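PDB 6A4D: oligoribonuclease from Colwellia psychrerythraea, which probably degrades very short RNA oligonucleotides to mononucleotides, as a dimeric exonuclease of the RNase H-like superfamily. Local coordinates for residues D136-T139 / I140-L143. The protein carries 1 engineered substitution. Residues are numbered along the deposited sequence; the frame is centred on the assembly and turned at random.
With 9RC (5'-O-[(S)-hydroxy(4-nitrophenoxy)phosphoryl]thymidine), chain C.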
loop_
_atom_site.group_PDB
_atom_site.type_symbol
_atom_site.label_atom_id
_atom_site.label_comp_id
_atom_site.label_asym_id
_atom_site.label_seq_id
_atom_site.Cartn_x
_atom_site.Cartn_y
_atom_site.Cartn_z
ATOM N N ASP A 136 3.225 -0.517 5.897
ATOM C CA ASP A 136 2.740 0.832 5.810
ATOM C C ASP A 136 2.393 1.322 7.220
ATOM O O ASP A 136 1.411 0.923 7.756
ATOM C CB ASP A 136 1.511 0.866 4.862
ATOM C CG ASP A 136 1.005 2.287 4.593
ATOM O OD1 ASP A 136 1.486 3.234 5.248
ATOM O OD2 ASP A 136 0.065 2.446 3.760
ATOM N N VAL A 137 3.187 2.250 7.748
ATOM C CA VAL A 137 3.102 2.720 9.082
ATOM C C VAL A 137 1.777 3.551 9.262
ATOM O O VAL A 137 1.175 3.585 10.368
ATOM C CB VAL A 137 4.370 3.539 9.403
ATOM C CG1 VAL A 137 4.226 4.321 10.716
ATOM C CG2 VAL A 137 5.588 2.613 9.432
ATOM N N SER A 138 1.304 4.129 8.158
ATOM C CA SER A 138 0.060 4.881 8.153
ATOM C C SER A 138 -1.156 3.995 8.272
ATOM O O SER A 138 -2.167 4.477 8.697
ATOM C CB SER A 138 -0.077 5.727 6.890
ATOM O OG SER A 138 1.020 6.568 6.787
ATOM N N THR A 139 -1.052 2.722 7.949
ATOM C CA THR A 139 -2.102 1.768 8.318
ATOM C C THR A 139 -2.253 1.748 9.803
ATOM O O THR A 139 -3.366 1.743 10.315
ATOM C CB THR A 139 -1.750 0.346 7.826
ATOM O OG1 THR A 139 -2.013 0.284 6.419
ATOM C CG2 THR A 139 -2.477 -0.790 8.597
ATOM N N ILE A 140 -1.134 1.770 10.509
ATOM C CA ILE A 140 -1.158 1.624 11.980
ATOM C C ILE A 140 -1.623 2.945 12.526
ATOM O O ILE A 140 -2.374 2.964 13.457
ATOM C CB ILE A 140 0.216 1.246 12.592
ATOM C CG1 ILE A 140 0.684 -0.068 11.954
ATOM C CG2 ILE A 140 0.093 0.999 14.122
ATOM C CD1 ILE A 140 2.162 -0.123 11.933
ATOM N N LYS A 141 -1.206 4.027 11.883
ATOM C CA LYS A 141 -1.797 5.328 12.216
ATOM C C LYS A 141 -3.317 5.411 12.114
ATOM O O LYS A 141 -3.984 5.931 13.018
ATOM C CB LYS A 141 -1.164 6.421 11.381
ATOM C CG LYS A 141 -1.339 7.791 12.013
ATOM C CD LYS A 141 -1.402 8.861 10.938
ATOM C CE LYS A 141 -0.162 8.875 10.052
ATOM N NZ LYS A 141 1.042 9.309 10.795
ATOM N N GLU A 142 -3.876 4.851 11.051
ATOM C CA GLU A 142 -5.319 4.816 10.941
ATOM C C GLU A 142 -5.979 3.913 11.993
ATOM O O GLU A 142 -7.055 4.267 12.453
ATOM C CB GLU A 142 -5.745 4.442 9.559
ATOM C CG GLU A 142 -5.393 5.515 8.481
ATOM C CD GLU A 142 -6.236 6.798 8.652
ATOM O OE1 GLU A 142 -7.448 6.656 8.887
ATOM O OE2 GLU A 142 -5.676 7.933 8.602
ATOM N N LEU A 143 -5.370 2.779 12.378
ATOM C CA LEU A 143 -5.881 2.001 13.479
ATOM C C LEU A 143 -5.787 2.759 14.783
ATOM O O LEU A 143 -6.710 2.707 15.597
ATOM C CB LEU A 143 -5.279 0.602 13.564
ATOM C CG LEU A 143 -5.550 -0.228 12.281
ATOM C CD1 LEU A 143 -4.713 -1.467 12.174
ATOM C CD2 LEU A 143 -7.009 -0.611 12.086
HETATM O OAJ 9RC C . -0.425 10.135 -1.898
HETATM C CAE 9RC C . -0.928 11.153 -1.419
HETATM N NAI 9RC C . -2.124 11.625 -1.936
HETATM C CAL 9RC C . -2.720 12.775 -1.402
HETATM O OAS 9RC C . -3.784 13.156 -1.901
HETATM C CAT 9RC C . -2.114 13.445 -0.328
HETATM C CAU 9RC C . -2.686 14.593 0.246
HETATM C CAF 9RC C . -0.914 12.958 0.158
HETATM N NAB 9RC C . -0.336 11.800 -0.407
HETATM C CAA 9RC C . 0.941 11.261 0.069
HETATM O OAC 9RC C . 0.811 10.667 1.334
HETATM C CAD 9RC C . 1.923 12.385 0.281
HETATM C CAH 9RC C . 2.966 11.691 1.061
HETATM O OAK 9RC C . 3.886 11.163 0.142
HETATM C CAG 9RC C . 2.186 10.583 1.752
HETATM C CAR 9RC C . 2.177 10.873 3.216
HETATM O OAQ 9RC C . 1.291 9.925 3.791
HETATM P PAP 9RC C . 1.019 9.986 5.345
HETATM O OAO 9RC C . 0.194 8.641 5.638
HETATM O OAN 9RC C . 0.079 11.111 5.553
HETATM O OAM 9RC C . 2.488 10.136 5.859
HETATM C CAV 9RC C . 3.215 10.301 7.032
HETATM C CAW 9RC C . 4.655 10.351 6.956
HETATM C CAY 9RC C . 5.461 10.465 8.146
HETATM C CBA 9RC C . 4.841 10.557 9.431
HETATM N NBB 9RC C . 5.471 10.663 10.662
HETATM O OBD 9RC C . 4.972 11.702 11.815
HETATM O OBC 9RC C . 6.466 9.764 10.972
HETATM C CAZ 9RC C . 3.443 10.513 9.444
HETATM C CAX 9RC C . 2.619 10.384 8.302
#
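Thr139 and Ile140 adjoin in the first turns of helix 137-147, which follows strand 134-136, outermost in the sheet of this chain, in the RNase H-like exonuclease fold. Asp136 is the N-cap: its OD1 accepts from Ser138 N at 3.0 Å, from above the carboxylate plane, and also takes a bond from Ser111 N. Val137 O then receives Lys141 N at 2.9 Å, with a weak second bond from Ile140 N. Thr139 O accepts Leu143 N at 3.1 Å, and Leu143 CG lies 3.5 Å from the same Thr139 O.

Thr139 sets its CG2 anti to the backbone N, and the methyl faces Leu143 CD1 at 4.3 Å. Its OG1 bonds to Asn134 O and Asp136 N of the second subunit, so this turn is part of the dimer interface. Ile140 CD1 comes to 4.1 Å from Val137 CA. The Ile140 side chain also packs on Leu174 and Tyr177 of helix 163-180 and on Leu143 of the second subunit. Cutting Ile140 back to alanine removes CG1, CG2 and CD1 and is likely to open a gap between Val137, Leu174 and Leu143 of the second subunit.

Ser138 and Lys141, one turn apart, both reach the bound nitrophenyl phosphate ester of thymidine. Glu173 pairs with the Lys141 amine, and Lys141 CE lies 3.6 Å from ring carbon CAX of the ligand. Ser138 OG, which also bonds to Asn110 ND2, stands beside its own backbone N (chi1 -57°) and donates to phosphate oxygen OAO of the ligand at 2.5 Å.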